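Local atomic coordinates of peptidase S9 prolyl oligopeptidase catalytic domain-containing protein (PDB entry 4HXF), a protein that probably cleaves peptides as a self-compartmentalizing hexameric serine protease of the acylaminoacyl peptidase kind, pairing a beta-propeller with an alpha/beta hydrolase domain. Residues P379-V384 against K406-V411; E458-T463 against S479-A484; A475-D480 against K532-P537. One frame throughout, in Å; residues are numbered along the deposited sequence.

How the contacts relate
All three contacts lie in the alpha/beta hydrolase domain and step across its central sheet. Contact 1 is buried and pairs strands 378-384 and 409-413 by regular backbone bonds and apolar side chains. Contact 2 sits on the other neighbour of strand 378-384: Val382 and Gly461 join the two through the sheet, but at this end of strand 460-465 the partner is a loop, and charge and water enter. Contact 3 is partly buried, with exposed Asp480 and Lys535 at the surface; it shares Ser479 and Asp480 with contact 2 and relies on an amide, a lysine and waters around the end of helix 467-478. Leu476 packs on Ile462 between contacts 2 and 3.

Contact 1: P379-V384 against K406-V411; sequences PVIVFV and KGYYIV
Val411, Pro379 and Ile381 bury the most surface where strand 378-384 meets strand 409-413. Val411 takes the less usual rotamer with CG1 between its backbone N and carbonyl carbon (chi1 62°), and this methyl is the one that reaches across: it presses on Val382 CG2 at 3.4 Å, tighter than usual for two carbons, and on Val380 CG1 at 3.8 Å. Val382 and Val411 point the same way, side by side, and with Val380 and Tyr409 they form the sheet face that packs on helix 436-451 through Phe448 and Ile445. Ile381 lies on the opposite face with Ile410. Its CD1 sits over one face of the Tyr408 ring, toward the rim and 4.0 Å from the centroid, a CH-pi contact. Pro379 crosses the same tyrosine at about a right angle, its CG 3.6 Å from Tyr408 CD2. The phenol of Tyr408 reaches Glu601 of helix 586-605, and that of Tyr409 reaches Glu452, so both buried rings are held at their polar ends as well. The backbones run parallel, Ile381 giving its N-H to Tyr409 O at 2.8 Å in a nearly straight bond (173°), while Ile381 O accepts from Val411 N at 2.9 Å. Tyr409 N bonds to Pro379 O and Phe383 N to Val411 O, extending the ladder on both sides. Gly407, at positive phi, ends helix 398-405 in a Schellman motif just before the second strand. Strand 378-384, helix 398-405 and strand 409-413 thus make a beta-alpha-beta crossover of the alpha/beta hydrolase sheet.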
loop_
_atom_site.group_PDB
_atom_site.type_symbol
_atom_site.label_atom_id
_atom_site.label_comp_id
_atom_site.label_asym_id
_atom_site.label_seq_id
_atom_site.Cartn_x
_atom_site.Cartn_y
_atom_site.Cartn_z
ATOM N N PRO A 379 -55.175 6.760 3.996
ATOM C CA PRO A 379 -54.509 7.516 5.051
ATOM C C PRO A 379 -53.925 8.844 4.518
ATOM O O PRO A 379 -53.765 9.023 3.285
ATOM C CB PRO A 379 -53.431 6.563 5.582
ATOM C CG PRO A 379 -53.086 5.749 4.339
ATOM C CD PRO A 379 -54.359 5.626 3.545
ATOM N N VAL A 380 -53.535 9.705 5.454
ATOM C CA VAL A 380 -53.138 11.090 5.150
ATOM C C VAL A 380 -51.823 11.376 5.843
ATOM O O VAL A 380 -51.747 11.193 7.011
ATOM C CB VAL A 380 -54.241 12.096 5.620
ATOM C CG1 VAL A 380 -53.873 13.541 5.255
ATOM C CG2 VAL A 380 -55.648 11.680 5.030
ATOM N N ILE A 381 -50.864 11.970 5.128
ATOM C CA ILE A 381 -49.678 12.537 5.742
ATOM C C ILE A 381 -49.689 14.067 5.590
ATOM O O ILE A 381 -49.729 14.578 4.408
ATOM C CB ILE A 381 -48.378 12.051 5.116
ATOM C CG1 ILE A 381 -48.318 10.499 5.255
ATOM C CG2 ILE A 381 -47.168 12.615 5.889
ATOM C CD1 ILE A 381 -47.176 9.797 4.480
ATOM N N VAL A 382 -49.639 14.743 6.732
ATOM C CA VAL A 382 -49.502 16.196 6.777
ATOM C C VAL A 382 -48.019 16.530 6.797
ATOM O O VAL A 382 -47.298 16.066 7.718
ATOM C CB VAL A 382 -50.200 16.794 7.971
ATOM C CG1 VAL A 382 -50.053 18.352 7.982
ATOM C CG2 VAL A 382 -51.711 16.430 7.931
ATOM N N PHE A 383 -47.552 17.337 5.813
ATOM C CA PHE A 383 -46.201 17.803 5.835
ATOM C C PHE A 383 -46.140 19.283 6.286
ATOM O O PHE A 383 -46.980 20.066 5.858
ATOM C CB PHE A 383 -45.551 17.757 4.451
ATOM C CG PHE A 383 -45.102 16.375 4.021
ATOM C CD1 PHE A 383 -43.731 16.089 3.941
ATOM C CD2 PHE A 383 -46.022 15.408 3.650
ATOM C CE1 PHE A 383 -43.339 14.842 3.493
ATOM C CE2 PHE A 383 -45.637 14.136 3.175
ATOM C CZ PHE A 383 -44.282 13.881 3.136
ATOM N N VAL A 384 -45.147 19.612 7.107
ATOM C CA VAL A 384 -44.966 20.972 7.562
ATOM C C VAL A 384 -43.603 21.436 7.173
ATOM O O VAL A 384 -42.557 20.844 7.543
ATOM C CB VAL A 384 -45.090 21.051 9.137
ATOM C CG1 VAL A 384 -44.901 22.534 9.633
ATOM C CG2 VAL A 384 -46.470 20.470 9.566
ATOM N N LYS A 406 -47.485 5.372 -2.788
ATOM C CA LYS A 406 -47.770 4.301 -1.848
ATOM C C LYS A 406 -49.168 4.388 -1.211
ATOM O O LYS A 406 -49.455 3.653 -0.265
ATOM C CB LYS A 406 -46.703 4.247 -0.757
ATOM C CG LYS A 406 -45.351 3.999 -1.369
ATOM C CD LYS A 406 -44.335 4.130 -0.360
ATOM C CE LYS A 406 -44.360 2.916 0.612
ATOM N NZ LYS A 406 -44.097 1.607 -0.104
ATOM N N GLY A 407 -50.041 5.245 -1.724
ATOM C CA GLY A 407 -51.460 5.167 -1.386
ATOM C C GLY A 407 -51.841 6.174 -0.289
ATOM O O GLY A 407 -52.910 6.034 0.328
ATOM N N TYR A 408 -51.021 7.208 -0.100
ATOM C CA TYR A 408 -51.336 8.254 0.897
ATOM C C TYR A 408 -51.781 9.580 0.276
ATOM O O TYR A 408 -51.219 10.011 -0.719
ATOM C CB TYR A 408 -50.166 8.578 1.845
ATOM C CG TYR A 408 -49.555 7.456 2.654
ATOM C CD1 TYR A 408 -48.729 6.481 2.083
ATOM C CD2 TYR A 408 -49.860 7.323 4.008
ATOM C CE1 TYR A 408 -48.224 5.412 2.798
ATOM C CE2 TYR A 408 -49.334 6.234 4.728
ATOM C CZ TYR A 408 -48.519 5.347 4.156
ATOM O OH TYR A 408 -47.999 4.316 4.891
ATOM N N TYR A 409 -52.806 10.167 0.864
ATOM C CA TYR A 409 -53.022 11.603 0.681
ATOM C C TYR A 409 -51.829 12.338 1.270
ATOM O O TYR A 409 -51.318 11.976 2.327
ATOM C CB TYR A 409 -54.267 12.101 1.410
ATOM C CG TYR A 409 -55.572 11.895 0.648
ATOM C CD1 TYR A 409 -56.338 10.756 0.881
ATOM C CD2 TYR A 409 -56.034 12.848 -0.258
ATOM C CE1 TYR A 409 -57.590 10.604 0.282
ATOM C CE2 TYR A 409 -57.251 12.693 -0.885
ATOM C CZ TYR A 409 -58.019 11.560 -0.603
ATOM O OH TYR A 409 -59.258 11.505 -1.278
ATOM N N ILE A 410 -51.468 13.431 0.642
ATOM C CA ILE A 410 -50.428 14.344 1.118
ATOM C C ILE A 410 -51.118 15.720 1.236
ATOM O O ILE A 410 -51.843 16.161 0.305
ATOM C CB ILE A 410 -49.314 14.479 0.058
ATOM C CG1 ILE A 410 -48.837 13.092 -0.444
ATOM C CG2 ILE A 410 -48.168 15.344 0.539
ATOM C CD1 ILE A 410 -48.272 12.163 0.662
ATOM N N VAL A 411 -50.931 16.339 2.399
ATOM C CA VAL A 411 -51.536 17.663 2.617
ATOM C C VAL A 411 -50.507 18.582 3.225
ATOM O O VAL A 411 -49.749 18.222 4.095
ATOM C CB VAL A 411 -52.835 17.611 3.437
ATOM C CG1 VAL A 411 -52.699 17.095 4.789
ATOM C CG2 VAL A 411 -53.509 19.041 3.491
#

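Contact 2: E458-T463 against S479-A484; sequences ERIGIT and SDLFKA
Phe482 carries CG anti to its carbonyl carbon (chi1 -54°), which places CG beside Ile462 CG2, while Ile462 has CG1 anti to the backbone N (chi1 -171°), which leaves CG2 between N and the carbonyl carbon; that methyl lies over one face of the Phe482 ring, 4.0 Å from its centroid, in a CH-pi contact. It sits toward the rim, nearest CD2 and CG, and Ile462 CD1 meets CZ farther out. Leu481 CB lies over the opposite face, also toward the rim. Ile460 touches the ring obliquely with CG2, 3.9 Å from Phe482 CD2, and sends CD1 against Leu481 CD1. Phe482 also touches Ala475 and Leu476 of helix 467-478 and Ile445 of helix 436-451. Strand 460-465 runs into the GxSxG sequence of the alpha/beta hydrolase fold, whose serine, Ser466, lines the inhibitor pocket; helix 467-478 follows, and the loop here returns the chain to the sheet as strand 484-488. Lys483 N bonds to Ile460 O at 2.8 Å (166°), and Ile462 N reaches Ala484 O over a longer 3.2 Å. The Lys483 chain, bent at chi2 and chi4, curls round Glu458 O, with CG 3.2 Å from it, and its NZ forms a weak salt bridge to Glu458 OE1 at 3.4 Å. A water accepts hydrogen bonds from Lys483 NZ and Ile460 N and donates one to Leu481 O, tying both segments to the lysine tip. In the loop, Ser479 OG accepts from Leu481 N, 3.0 Å away, closing an ST turn.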
loop_
_atom_site.group_PDB
_atom_site.type_symbol
_atom_site.label_atom_id
_atom_site.label_comp_id
_atom_site.label_asym_id
_atom_site.label_seq_id
_atom_site.Cartn_x
_atom_site.Cartn_y
_atom_site.Cartn_z
ATOM N N GLU A 458 -59.350 8.941 10.563
ATOM C CA GLU A 458 -58.808 8.133 11.589
ATOM C C GLU A 458 -57.351 7.705 11.335
ATOM O O GLU A 458 -56.736 7.070 12.176
ATOM C CB GLU A 458 -59.700 6.885 11.838
ATOM C CG GLU A 458 -61.044 7.313 12.452
ATOM C CD GLU A 458 -60.909 8.196 13.745
ATOM O OE1 GLU A 458 -60.063 7.891 14.711
ATOM O OE2 GLU A 458 -61.620 9.269 13.765
ATOM N N ARG A 459 -56.775 8.064 10.175
ATOM C CA ARG A 459 -55.364 7.726 9.915
ATOM C C ARG A 459 -54.658 8.938 9.302
ATOM O O ARG A 459 -54.199 8.907 8.146
ATOM C CB ARG A 459 -55.253 6.516 8.984
ATOM C CG ARG A 459 -55.722 5.166 9.622
ATOM C CD ARG A 459 -55.472 4.035 8.619
ATOM N NE ARG A 459 -56.417 4.148 7.518
ATOM C CZ ARG A 459 -56.262 3.623 6.318
ATOM N NH1 ARG A 459 -55.214 2.886 6.014
ATOM N NH2 ARG A 459 -57.204 3.809 5.427
ATOM N N ILE A 460 -54.495 9.975 10.135
ATOM C CA ILE A 460 -53.745 11.187 9.772
ATOM C C ILE A 460 -52.430 11.218 10.534
ATOM O O ILE A 460 -52.446 11.096 11.759
ATOM C CB ILE A 460 -54.513 12.450 10.095
ATOM C CG1 ILE A 460 -55.923 12.382 9.422
ATOM C CG2 ILE A 460 -53.714 13.698 9.557
ATOM C CD1 ILE A 460 -56.811 13.613 9.790
ATOM N N GLY A 461 -51.327 11.353 9.816
ATOM C CA GLY A 461 -50.013 11.493 10.430
ATOM C C GLY A 461 -49.451 12.851 10.076
ATOM O O GLY A 461 -50.030 13.600 9.240
ATOM N N ILE A 462 -48.337 13.209 10.672
ATOM C CA ILE A 462 -47.702 14.479 10.486
ATOM C C ILE A 462 -46.210 14.349 10.531
ATOM O O ILE A 462 -45.628 13.476 11.218
ATOM C CB ILE A 462 -48.185 15.505 11.528
ATOM C CG1 ILE A 462 -47.685 16.901 11.213
ATOM C CG2 ILE A 462 -47.922 15.007 12.992
ATOM C CD1 ILE A 462 -48.427 17.998 12.028
ATOM N N THR A 463 -45.538 15.065 9.649
ATOM C CA THR A 463 -44.079 15.052 9.589
ATOM C C THR A 463 -43.501 16.421 9.186
ATOM O O THR A 463 -44.184 17.190 8.515
ATOM C CB THR A 463 -43.576 13.974 8.596
ATOM O OG1 THR A 463 -42.148 13.830 8.637
ATOM C CG2 THR A 463 -44.039 14.242 7.094
ATOM N N SER A 479 -52.520 17.997 20.258
ATOM C CA SER A 479 -53.704 17.555 19.571
ATOM C C SER A 479 -53.769 16.051 19.678
ATOM O O SER A 479 -52.726 15.381 19.809
ATOM C CB SER A 479 -53.558 17.905 18.118
ATOM O OG SER A 479 -54.575 17.451 17.219
ATOM N N ASP A 480 -54.965 15.544 19.625
ATOM C CA ASP A 480 -55.164 14.123 19.565
ATOM C C ASP A 480 -55.540 13.683 18.141
ATOM O O ASP A 480 -55.916 12.531 17.920
ATOM C CB ASP A 480 -56.259 13.680 20.584
ATOM C CG ASP A 480 -55.900 13.988 22.049
ATOM O OD1 ASP A 480 -54.724 13.869 22.440
ATOM O OD2 ASP A 480 -56.851 14.327 22.818
ATOM N N LEU A 481 -55.420 14.568 17.161
ATOM C CA LEU A 481 -55.788 14.217 15.822
ATOM C C LEU A 481 -54.887 13.187 15.156
ATOM O O LEU A 481 -55.349 12.388 14.397
ATOM C CB LEU A 481 -55.809 15.520 14.949
ATOM C CG LEU A 481 -56.261 15.420 13.485
ATOM C CD1 LEU A 481 -57.687 14.829 13.420
ATOM C CD2 LEU A 481 -56.150 16.842 12.868
ATOM N N PHE A 482 -53.583 13.209 15.447
ATOM C CA PHE A 482 -52.586 12.466 14.693
ATOM C C PHE A 482 -52.277 11.096 15.250
ATOM O O PHE A 482 -52.249 10.888 16.466
ATOM C CB PHE A 482 -51.303 13.277 14.584
ATOM C CG PHE A 482 -51.521 14.642 14.025
ATOM C CD1 PHE A 482 -51.702 15.735 14.840
ATOM C CD2 PHE A 482 -51.649 14.818 12.674
ATOM C CE1 PHE A 482 -51.979 16.978 14.380
ATOM C CE2 PHE A 482 -51.964 16.077 12.205
ATOM C CZ PHE A 482 -52.132 17.152 13.015
ATOM N N LYS A 483 -52.111 10.142 14.331
ATOM C CA LYS A 483 -51.930 8.720 14.699
ATOM C C LYS A 483 -50.428 8.317 14.755
ATOM O O LYS A 483 -50.090 7.277 15.275
ATOM C CB LYS A 483 -52.668 7.870 13.734
ATOM C CG LYS A 483 -54.190 8.015 13.906
ATOM C CD LYS A 483 -54.684 7.771 15.338
ATOM C CE LYS A 483 -56.223 7.655 15.359
ATOM N NZ LYS A 483 -56.824 8.985 14.965
ATOM N N ALA A 484 -49.580 9.116 14.137
ATOM C CA ALA A 484 -48.130 8.906 13.993
ATOM C C ALA A 484 -47.470 10.181 13.626
ATOM O O ALA A 484 -48.039 10.998 12.931
ATOM C CB ALA A 484 -47.864 7.863 12.886
HETATM O O HOH W 1 -56.141 10.501 12.558
#

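Contact 3: A475-D480 against K532-P537; sequences ALTQSD and KNVKAP
Leu476, at the C-terminal end of helix 467-478 in the alpha/beta hydrolase domain, faces the loop that leads into strand 538-543. Its CD2 meets Ala536 O at 3.9 Å and lies a little farther from Ala536 CB, while Thr477 CG2 touches Val534 CG2 at 3.8 Å, the two side chains crossing obliquely. Beside them Asn533 crosses to the helix end: chi1 (-66°) sets CG anti to the carbonyl carbon, and from there Asn533 ND2 donates to Thr477 O at 2.9 Å, with the acceptor close to the amide plane. The Thr477 hydroxyl turns back to Trp474 O within its own helix. A water bridges the segments, donating to Leu476 O and accepting from Lys535 N. At the surface, Lys535 pairs with Asp480 in a salt bridge; the separation modelled for it is doubtfully short, and Asp480 has two conformers. Farther out, Lys566 NZ hydrogen-bonds to the carbonyls of Lys532 and Val534, and Pro537 joins strand 484-488 by a backbone bond with Gly485. Lys535 NZ, as modelled, also donates to Asn533 O at 2.9 Å, in the carbonyl plane.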
loop_
_atom_site.group_PDB
_atom_site.type_symbol
_atom_site.label_atom_id
_atom_site.label_comp_id
_atom_site.label_asym_id
_atom_site.label_seq_id
_atom_site.Cartn_x
_atom_site.Cartn_y
_atom_site.Cartn_z
ATOM N N ALA A 475 -47.459 19.283 17.644
ATOM C CA ALA A 475 -48.749 18.737 17.269
ATOM C C ALA A 475 -49.094 17.476 18.088
ATOM O O ALA A 475 -50.241 17.293 18.574
ATOM C CB ALA A 475 -48.737 18.354 15.791
ATOM N N LEU A 476 -48.072 16.652 18.322
ATOM C CA LEU A 476 -48.356 15.398 19.057
ATOM C C LEU A 476 -48.555 15.682 20.530
ATOM O O LEU A 476 -49.201 14.917 21.255
ATOM C CB LEU A 476 -47.222 14.390 18.894
ATOM C CG LEU A 476 -47.387 13.421 17.728
ATOM C CD1 LEU A 476 -47.893 13.934 16.415
ATOM C CD2 LEU A 476 -46.185 12.418 17.683
ATOM N N THR A 477 -48.057 16.821 20.992
ATOM C CA THR A 477 -48.283 17.227 22.372
ATOM C C THR A 477 -49.543 18.056 22.581
ATOM O O THR A 477 -50.057 18.180 23.688
ATOM C CB THR A 477 -47.145 18.063 23.002
ATOM O OG1 THR A 477 -47.069 19.350 22.404
ATOM C CG2 THR A 477 -45.772 17.362 23.027
ATOM N N GLN A 478 -50.133 18.623 21.482
ATOM C CA GLN A 478 -51.232 19.558 21.652
ATOM C C GLN A 478 -52.535 19.076 21.014
ATOM O O GLN A 478 -53.568 19.710 21.225
ATOM C CB GLN A 478 -50.864 20.870 20.992
ATOM C CG GLN A 478 -49.626 21.571 21.575
ATOM C CD GLN A 478 -49.768 21.865 23.042
ATOM O OE1 GLN A 478 -50.844 22.290 23.517
ATOM N NE2 GLN A 478 -48.633 21.702 23.793
ATOM N N SER A 479 -52.520 17.997 20.258
ATOM C CA SER A 479 -53.704 17.555 19.571
ATOM C C SER A 479 -53.769 16.051 19.678
ATOM O O SER A 479 -52.726 15.381 19.809
ATOM C CB SER A 479 -53.558 17.905 18.118
ATOM O OG SER A 479 -54.575 17.451 17.219
ATOM N N ASP A 480 -54.965 15.544 19.625
ATOM C CA ASP A 480 -55.164 14.123 19.565
ATOM C C ASP A 480 -55.540 13.683 18.141
ATOM O O ASP A 480 -55.916 12.531 17.920
ATOM C CB ASP A 480 -56.259 13.680 20.584
ATOM C CG ASP A 480 -55.900 13.988 22.049
ATOM O OD1 ASP A 480 -54.724 13.869 22.440
ATOM O OD2 ASP A 480 -56.851 14.327 22.818
ATOM N N LYS A 532 -45.741 14.547 28.351
ATOM C CA LYS A 532 -46.734 13.631 28.945
ATOM C C LYS A 532 -48.003 13.467 28.091
ATOM O O LYS A 532 -48.694 12.491 28.186
ATOM C CB LYS A 532 -47.025 13.986 30.412
ATOM C CG LYS A 532 -47.796 15.262 30.531
ATOM C CD LYS A 532 -48.181 15.665 31.976
ATOM C CE LYS A 532 -48.419 17.209 32.035
ATOM N N ASN A 533 -48.274 14.454 27.265
ATOM C CA ASN A 533 -49.481 14.455 26.463
ATOM C C ASN A 533 -49.447 13.544 25.255
ATOM O O ASN A 533 -50.527 13.333 24.593
ATOM C CB ASN A 533 -49.770 15.870 25.927
ATOM C CG ASN A 533 -50.112 16.889 27.000
ATOM O OD1 ASN A 533 -50.371 16.568 28.167
ATOM N ND2 ASN A 533 -50.165 18.164 26.600
ATOM N N VAL A 534 -48.261 13.143 24.848
ATOM C CA VAL A 534 -48.090 12.390 23.579
ATOM C C VAL A 534 -48.769 11.023 23.666
ATOM O O VAL A 534 -48.606 10.278 24.692
ATOM C CB VAL A 534 -46.646 12.237 23.178
ATOM C CG1 VAL A 534 -46.453 11.343 21.913
ATOM C CG2 VAL A 534 -45.999 13.606 23.019
ATOM N N LYS A 535 -49.533 10.686 22.642
ATOM C CA LYS A 535 -50.203 9.397 22.584
ATOM C C LYS A 535 -49.868 8.638 21.295
ATOM O O LYS A 535 -50.186 7.470 21.200
ATOM C CB LYS A 535 -51.724 9.596 22.634
ATOM C CG LYS A 535 -52.258 10.240 23.873
ATOM C CD LYS A 535 -53.768 10.497 23.779
ATOM C CE LYS A 535 -54.180 11.775 24.501
ATOM N NZ LYS A 535 -53.406 13.036 24.147
ATOM N N ALA A 536 -49.327 9.298 20.285
ATOM C CA ALA A 536 -49.069 8.669 18.997
ATOM C C ALA A 536 -47.640 8.235 18.878
ATOM O O ALA A 536 -46.753 8.961 19.326
ATOM C CB ALA A 536 -49.356 9.695 17.857
ATOM N N PRO A 537 -47.383 7.098 18.250
ATOM C CA PRO A 537 -45.974 6.722 18.010
ATOM C C PRO A 537 -45.200 7.754 17.200
ATOM O O PRO A 537 -45.751 8.341 16.224
ATOM C CB PRO A 537 -46.048 5.404 17.237
ATOM C CG PRO A 537 -47.481 5.308 16.847
ATOM C CD PRO A 537 -48.326 6.114 17.728
HETATM O O HOH W 2 -49.913 12.357 20.358
HETATM O O HOH W 3 -52.160 14.356 22.415
#